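Local coordinates for ribosomal protein L11 methyltransferase (Lactobacillus delbrueckii subsp. bulgaricus ATCC BAA-365, PDB 3GRZ), which probably uses S-adenosyl-L-methionine to trimethylate lysine in ribosomal protein L11, this chain being the C-terminal, cofactor-binding methyltransferase part of the enzyme, at residues T63-G68 against G124-I129; L74-H79 against Y109-Q114. All coordinates share one frame; numbering follows the deposited sequence. Where two conformers were deposited one is given.

Interaction 1 of 2, residues T63-G68 against G124-I129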
ATOM      1  N   THR B  63      -7.710  -1.780  17.250  1.00 30.16           N
ATOM      2  CA  THR B  63      -7.061  -1.030  18.313  1.00 31.19           C
ATOM      3  C   THR B  63      -5.558  -0.938  18.010  1.00 32.80           C
ATOM      4  O   THR B  63      -4.924  -1.928  17.636  1.00 28.71           O
ATOM      5  CB  THR B  63      -7.313  -1.659  19.704  1.00 32.19           C
ATOM      6  OG1 THR B  63      -6.783  -2.990  19.736  1.00 31.31           O
ATOM      7  CG2 THR B  63      -8.812  -1.694  20.017  1.00 28.69           C
ATOM      8  N   VAL B  64      -5.004   0.268  18.150  1.00 29.33           N
ATOM      9  CA  VAL B  64      -3.662   0.573  17.646  1.00 29.03           C
ATOM     10  C   VAL B  64      -2.771   1.116  18.753  1.00 31.60           C
ATOM     11  O   VAL B  64      -3.220   1.938  19.555  1.00 30.36           O
ATOM     12  CB  VAL B  64      -3.710   1.623  16.479  1.00 25.06           C
ATOM     13  CG1 VAL B  64      -2.308   1.990  15.983  1.00 27.69           C
ATOM     14  CG2 VAL B  64      -4.586   1.145  15.316  1.00 31.31           C
ATOM     15  N   ALA B  65      -1.524   0.634  18.797  1.00 28.55           N
ATOM     16  CA  ALA B  65      -0.436   1.316  19.502  1.00 28.04           C
ATOM     17  C   ALA B  65       0.583   1.765  18.473  1.00 31.23           C
ATOM     18  O   ALA B  65       1.061   0.952  17.684  1.00 30.70           O
ATOM     19  CB  ALA B  65       0.233   0.412  20.542  1.00 26.60           C
ATOM     20  N   ASP B  66       0.894   3.061  18.480  1.00 31.63           N
ATOM     21  CA  ASP B  66       1.935   3.639  17.643  1.00 31.85           C
ATOM     22  C   ASP B  66       3.125   3.940  18.536  1.00 31.38           C
ATOM     23  O   ASP B  66       3.090   4.871  19.347  1.00 37.59           O
ATOM     24  CB  ASP B  66       1.423   4.911  16.953  1.00 29.85           C
ATOM     25  CG  ASP B  66       2.497   5.610  16.099  1.00 43.93           C
ATOM     26  OD1 ASP B  66       3.509   4.966  15.721  1.00 44.14           O
ATOM     27  OD2 ASP B  66       2.322   6.819  15.801  1.00 41.50           O
ATOM     28  N   VAL B  67       4.177   3.150  18.383  1.00 29.90           N
ATOM     29  CA  VAL B  67       5.323   3.189  19.283  1.00 27.09           C
ATOM     30  C   VAL B  67       6.408   4.067  18.680  1.00 29.74           C
ATOM     31  O   VAL B  67       6.759   3.888  17.519  1.00 31.86           O
ATOM     32  CB  VAL B  67       5.870   1.754  19.540  1.00 28.65           C
ATOM     33  CG1 VAL B  67       7.081   1.781  20.460  1.00 34.43           C
ATOM     34  CG2 VAL B  67       4.785   0.873  20.141  1.00 28.74           C
ATOM     35  N   GLY B  68       6.938   5.010  19.463  1.00 33.26           N
ATOM     36  CA  GLY B  68       7.930   5.965  18.949  1.00 25.79           C
ATOM     37  C   GLY B  68       7.278   6.980  18.034  1.00 32.56           C
ATOM     38  O   GLY B  68       7.796   7.289  16.963  1.00 27.58           O
ATOM     39  N   GLY B 124      -2.577  -2.515  28.260  1.00 49.89           N
ATOM     40  CA  GLY B 124      -3.479  -3.231  27.359  1.00 50.59           C
ATOM     41  C   GLY B 124      -2.812  -4.044  26.264  1.00 41.47           C
ATOM     42  O   GLY B 124      -1.582  -4.104  26.159  1.00 42.72           O
ATOM     43  N   LYS B 125      -3.651  -4.701  25.475  1.00 40.62           N
ATOM     44  CA  LYS B 125      -3.220  -5.405  24.279  0.50 40.11           C
ATOM     45  C   LYS B 125      -3.862  -4.735  23.059  1.00 39.85           C
ATOM     46  O   LYS B 125      -4.884  -4.056  23.180  1.00 41.18           O
ATOM     47  CB  LYS B 125      -3.612  -6.880  24.346  0.50 40.94           C
ATOM     48  CG  LYS B 125      -3.164  -7.625  25.601  0.50 45.51           C
ATOM     49  CD  LYS B 125      -3.655  -9.076  25.572  0.50 45.72           C
ATOM     50  CE  LYS B 125      -3.118  -9.886  26.751  0.50 52.68           C
ATOM     51  NZ  LYS B 125      -3.649  -9.425  28.070  0.50 56.13           N
ATOM     52  N   PHE B 126      -3.270  -4.926  21.885  1.00 34.82           N
ATOM     53  CA  PHE B 126      -3.724  -4.219  20.690  1.00 35.40           C
ATOM     54  C   PHE B 126      -3.878  -5.167  19.509  1.00 32.33           C
ATOM     55  O   PHE B 126      -3.230  -6.212  19.461  1.00 31.99           O
ATOM     56  CB  PHE B 126      -2.727  -3.090  20.350  1.00 33.22           C
ATOM     57  CG  PHE B 126      -2.436  -2.164  21.515  1.00 35.44           C
ATOM     58  CD1 PHE B 126      -3.264  -1.068  21.772  1.00 37.33           C
ATOM     59  CD2 PHE B 126      -1.368  -2.417  22.381  1.00 36.16           C
ATOM     60  CE1 PHE B 126      -3.021  -0.224  22.860  1.00 29.07           C
ATOM     61  CE2 PHE B 126      -1.121  -1.589  23.481  1.00 37.96           C
ATOM     62  CZ  PHE B 126      -1.936  -0.488  23.715  1.00 34.68           C
ATOM     63  N   ASP B 127      -4.737  -4.794  18.562  1.00 28.86           N
ATOM     64  CA  ASP B 127      -4.863  -5.521  17.284  1.00 31.90           C
ATOM     65  C   ASP B 127      -3.731  -5.182  16.326  1.00 33.35           C
ATOM     66  O   ASP B 127      -3.409  -5.964  15.442  1.00 33.51           O
ATOM     67  CB  ASP B 127      -6.157  -5.136  16.589  1.00 25.02           C
ATOM     68  CG  ASP B 127      -7.383  -5.528  17.381  1.00 40.40           C
ATOM     69  OD1 ASP B 127      -7.408  -6.646  17.934  1.00 38.72           O
ATOM     70  OD2 ASP B 127      -8.328  -4.724  17.436  1.00 35.32           O
ATOM     71  N   LEU B 128      -3.176  -3.981  16.477  1.00 35.49           N
ATOM     72  CA  LEU B 128      -2.175  -3.465  15.554  1.00 29.90           C
ATOM     73  C   LEU B 128      -1.114  -2.650  16.297  1.00 31.77           C
ATOM     74  O   LEU B 128      -1.423  -1.667  16.969  1.00 28.49           O
ATOM     75  CB  LEU B 128      -2.846  -2.652  14.441  1.00 28.25           C
ATOM     76  CG  LEU B 128      -1.947  -2.119  13.324  1.00 33.26           C
ATOM     77  CD1 LEU B 128      -1.531  -3.262  12.418  1.00 26.44           C
ATOM     78  CD2 LEU B 128      -2.681  -1.051  12.524  1.00 27.27           C
ATOM     79  N   ILE B 129       0.135  -3.087  16.208  1.00 28.63           N
ATOM     80  CA  ILE B 129       1.234  -2.335  16.787  1.00 32.53           C
ATOM     81  C   ILE B 129       2.079  -1.800  15.629  1.00 35.37           C
ATOM     82  O   ILE B 129       2.482  -2.559  14.756  1.00 33.68           O
ATOM     83  CB  ILE B 129       2.069  -3.190  17.786  1.00 30.67           C
ATOM     84  CG1 ILE B 129       1.183  -3.621  18.968  1.00 39.29           C
ATOM     85  CG2 ILE B 129       3.302  -2.407  18.259  1.00 29.45           C
ATOM     86  CD1 ILE B 129       1.863  -4.514  20.001  1.00 33.24           C
TER
HETATM   87  O   HOH W   1      -7.258  -4.253  22.114  1.00 39.29           O
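The methyl group of A65 sits over one face of the F126 ring: CB stands 3.6 Å from the ring centroid and 7° off the ring normal, a centred CH-pi contact. The chain then turns a corner at D127, where polar bonds hold T63. With chi1 at 61°, T63 OG1 lies between its own backbone N and carbonyl carbon, where it accepts D127 N at 3.0 Å. In return D127 OD2 takes T63 N at 3.0 Å, almost straight at 174°, on the anti side of the carboxylate, while OD1 is bound by N150 ND2. A water links T63 OG1 to K125 O. Past the corner the backbones pair as parallel strands, L128 N to T63 O at 2.9 Å and A65 N to L128 O at 2.9 Å. V64 and L128 lie side by side, pointing the same way, with CG2 of V64 and CD2 of L128 4.0 Å apart. On the other face, with A65, the side chains of V67 and I129 cross obliquely. In the seven-stranded sheet of this Rossmann-like methyltransferase fold, 63-67 is flanked by 126-132 and 85-90, with helix 73-80 packed against its D66 face.

Interaction 2 of 2, residues L74-H79 against Y109-Q114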
ATOM      1  N   LEU B  74       1.679   8.749  12.170  1.00 25.57           N
ATOM      2  CA  LEU B  74       1.068   7.433  12.002  1.00 29.43           C
ATOM      3  C   LEU B  74      -0.137   7.219  12.923  1.00 30.72           C
ATOM      4  O   LEU B  74      -1.129   6.616  12.508  1.00 31.22           O
ATOM      5  CB  LEU B  74       2.095   6.318  12.163  1.00 26.39           C
ATOM      6  CG  LEU B  74       3.323   6.312  11.239  1.00 31.29           C
ATOM      7  CD1 LEU B  74       4.221   5.129  11.563  1.00 29.19           C
ATOM      8  CD2 LEU B  74       2.940   6.317   9.755  1.00 27.94           C
ATOM      9  N   ALA B  75      -0.071   7.741  14.151  1.00 29.49           N
ATOM     10  CA  ALA B  75      -1.224   7.691  15.067  1.00 31.02           C
ATOM     11  C   ALA B  75      -2.404   8.450  14.464  1.00 26.76           C
ATOM     12  O   ALA B  75      -3.535   7.969  14.484  1.00 27.76           O
ATOM     13  CB  ALA B  75      -0.858   8.262  16.445  1.00 27.98           C
ATOM     14  N   ILE B  76      -2.124   9.620  13.901  1.00 26.89           N
ATOM     15  CA  ILE B  76      -3.158  10.446  13.263  1.00 28.23           C
ATOM     16  C   ILE B  76      -3.772   9.749  12.033  1.00 29.54           C
ATOM     17  O   ILE B  76      -4.982   9.724  11.862  1.00 29.01           O
ATOM     18  CB  ILE B  76      -2.588  11.840  12.882  1.00 27.76           C
ATOM     19  CG1 ILE B  76      -2.307  12.648  14.160  1.00 24.66           C
ATOM     20  CG2 ILE B  76      -3.544  12.624  11.947  1.00 28.57           C
ATOM     21  CD1 ILE B  76      -1.282  13.783  13.950  1.00 35.08           C
ATOM     22  N   ALA B  77      -2.920   9.194  11.186  1.00 30.27           N
ATOM     23  CA  ALA B  77      -3.367   8.475  10.008  1.00 30.73           C
ATOM     24  C   ALA B  77      -4.200   7.251  10.366  1.00 28.53           C
ATOM     25  O   ALA B  77      -5.224   7.001   9.745  1.00 29.97           O
ATOM     26  CB  ALA B  77      -2.186   8.068   9.199  1.00 30.70           C
ATOM     27  N   ALA B  78      -3.765   6.506  11.382  1.00 28.19           N
ATOM     28  CA  ALA B  78      -4.528   5.359  11.861  1.00 29.92           C
ATOM     29  C   ALA B  78      -5.917   5.783  12.323  1.00 29.89           C
ATOM     30  O   ALA B  78      -6.902   5.116  11.996  1.00 31.68           O
ATOM     31  CB  ALA B  78      -3.776   4.637  12.987  1.00 21.64           C
ATOM     32  N   HIS B  79      -5.995   6.904  13.057  1.00 30.49           N
ATOM     33  CA  HIS B  79      -7.282   7.425  13.559  1.00 27.51           C
ATOM     34  C   HIS B  79      -8.210   7.753  12.392  1.00 30.40           C
ATOM     35  O   HIS B  79      -9.383   7.371  12.390  1.00 30.15           O
ATOM     36  CB  HIS B  79      -7.066   8.657  14.457  1.00 26.23           C
ATOM     37  CG  HIS B  79      -8.317   9.181  15.087  1.00 33.56           C
ATOM     38  ND1 HIS B  79      -9.191  10.022  14.427  1.00 33.15           N
ATOM     39  CD2 HIS B  79      -8.838   8.991  16.322  1.00 31.33           C
ATOM     40  CE1 HIS B  79     -10.201  10.316  15.224  1.00 30.16           C
ATOM     41  NE2 HIS B  79     -10.011   9.707  16.379  1.00 37.74           N
ATOM     42  N   TYR B 109      -8.886  14.961  18.988  1.00 31.99           N
ATOM     43  CA  TYR B 109      -8.639  15.288  20.400  1.00 33.54           C
ATOM     44  C   TYR B 109      -8.632  14.052  21.293  1.00 37.03           C
ATOM     45  O   TYR B 109      -8.314  14.145  22.478  1.00 38.23           O
ATOM     46  CB  TYR B 109      -9.632  16.359  20.894  1.00 28.35           C
ATOM     47  CG  TYR B 109      -9.514  17.640  20.090  1.00 31.52           C
ATOM     48  CD1 TYR B 109      -8.521  18.583  20.391  1.00 27.57           C
ATOM     49  CD2 TYR B 109     -10.344  17.885  18.996  1.00 33.45           C
ATOM     50  CE1 TYR B 109      -8.381  19.736  19.643  1.00 26.76           C
ATOM     51  CE2 TYR B 109     -10.207  19.054  18.236  1.00 31.50           C
ATOM     52  CZ  TYR B 109      -9.219  19.965  18.568  1.00 30.31           C
ATOM     53  OH  TYR B 109      -9.061  21.118  17.831  1.00 32.73           O
ATOM     54  N   ASP B 110      -8.932  12.891  20.700  1.00 38.28           N
ATOM     55  CA  ASP B 110      -9.055  11.632  21.444  1.00 34.32           C
ATOM     56  C   ASP B 110      -7.970  10.583  21.202  1.00 36.24           C
ATOM     57  O   ASP B 110      -8.182   9.413  21.500  1.00 36.85           O
ATOM     58  CB  ASP B 110     -10.443  10.998  21.223  1.00 35.67           C
ATOM     59  CG  ASP B 110     -10.705  10.608  19.771  1.00 38.73           C
ATOM     60  OD1 ASP B 110      -9.888  10.909  18.879  1.00 40.64           O
ATOM     61  OD2 ASP B 110     -11.762  10.009  19.517  1.00 42.09           O
ATOM     62  N   ILE B 111      -6.819  10.979  20.662  1.00 33.90           N
ATOM     63  CA  ILE B 111      -5.683  10.059  20.636  1.00 31.84           C
ATOM     64  C   ILE B 111      -5.044  10.029  22.026  1.00 34.44           C
ATOM     65  O   ILE B 111      -4.658  11.075  22.549  1.00 31.32           O
ATOM     66  CB  ILE B 111      -4.639  10.420  19.552  1.00 30.88           C
ATOM     67  CG1 ILE B 111      -5.206  10.113  18.157  1.00 28.63           C
ATOM     68  CG2 ILE B 111      -3.334   9.632  19.785  1.00 28.71           C
ATOM     69  CD1 ILE B 111      -4.367  10.606  16.977  1.00 31.20           C
ATOM     70  N   ALA B 112      -4.947   8.843  22.624  1.00 32.35           N
ATOM     71  CA  ALA B 112      -4.294   8.693  23.929  1.00 35.73           C
ATOM     72  C   ALA B 112      -2.785   8.743  23.780  1.00 35.46           C
ATOM     73  O   ALA B 112      -2.228   8.180  22.841  1.00 33.80           O
ATOM     74  CB  ALA B 112      -4.712   7.397  24.600  1.00 29.81           C
ATOM     75  N   LEU B 113      -2.127   9.424  24.716  1.00 33.77           N
ATOM     76  CA  LEU B 113      -0.682   9.606  24.679  1.00 33.94           C
ATOM     77  C   LEU B 113      -0.044   9.084  25.952  1.00 38.60           C
ATOM     78  O   LEU B 113      -0.566   9.293  27.045  1.00 36.98           O
ATOM     79  CB  LEU B 113      -0.321  11.085  24.475  1.00 33.22           C
ATOM     80  CG  LEU B 113      -0.892  11.789  23.230  1.00 36.87           C
ATOM     81  CD1 LEU B 113      -0.743  13.305  23.342  1.00 41.22           C
ATOM     82  CD2 LEU B 113      -0.232  11.291  21.961  1.00 37.48           C
ATOM     83  N   GLN B 114       1.074   8.382  25.813  1.00 33.60           N
ATOM     84  CA  GLN B 114       1.808   7.939  26.982  1.00 35.30           C
ATOM     85  C   GLN B 114       3.294   8.174  26.785  1.00 40.01           C
ATOM     86  O   GLN B 114       3.874   7.763  25.773  1.00 37.41           O
ATOM     87  CB  GLN B 114       1.498   6.481  27.316  1.00 36.78           C
ATOM     88  CG  GLN B 114       2.090   5.983  28.643  1.00 39.61           C
ATOM     89  CD  GLN B 114       1.630   4.580  28.983  1.00 39.99           C
ATOM     90  OE1 GLN B 114       0.670   4.080  28.401  1.00 40.79           O
ATOM     91  NE2 GLN B 114       2.314   3.935  29.917  1.00 38.70           N
TER
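I111 reaches the helix with a single methyl group: its CD1 lies 3.7 Å from A75 O, 4.0 Å from I76 CG1 and 4.2 Å from H79 CB. These three residues span one helical turn, A75 and H79 being joined by the backbone bond from H79 N to A75 O, so the methyl lies against the side of the last turn or so of helix 73-80. With CD1 anti to CA (chi2 172°), the isoleucine presents its tip; its side chain crosses that of I76 at about a right angle. A75 CB adds only a longer approach to the same methyl, at 4.3 Å. This packed part rests on van der Waals contact with the methyl, apolar except where it meets A75 O. The solvent side is looser and polar. H79 CG is anti to the backbone N (chi1 -176°), and its side chain crosses that of exposed D110 at about a right angle, ring and carboxylate planes well turned from each other. NE2 and D110 OD1 are 2.8 Å apart, but the N-H...O angle of 116° makes this a weak hydrogen bond; OD2 lies in the ring plane at its edge, although farther off. Both residues also touch a crystal neighbour, so their pairing may partly reflect the lattice. An alanine in place of H79 would keep CB beside I111 but would probably leave the D110 carboxylate without its imidazole mate and freer to turn. Around the contact, A75 rests on V86 and A88 of strand 85-90, and I76 touches N102 of helix 93-105. A112 pairs through its backbone with V86 and A88. The contact therefore joins helix 73-80 to the approach to strand 112-115, an outermost strand of the large sheet, next to strand 85-90.

Interaction 2 is nested in the chain loop that interaction 1 closes, and their centres lie 11 Å apart. They meet where helix 73-80 lies against strand 63-67: D66 OD2 comes within 3.0 Å of A75 N, and V64 CG1 packs 4.3 Å from A78 CB. Interaction 1 lies nearer the predicted S-adenosyl-L-methionine site, since it contains G68, and the side chain of V67 is about 8 Å from that of D90 and about 9 Å from that of N132. A bound glycerol, probably from the crystallisation liquor, lies about 5 Å from the side chain of V67 and may mark a pocket. Interaction 2 sits farther back, with the side chain of A75 about 9 Å from G68.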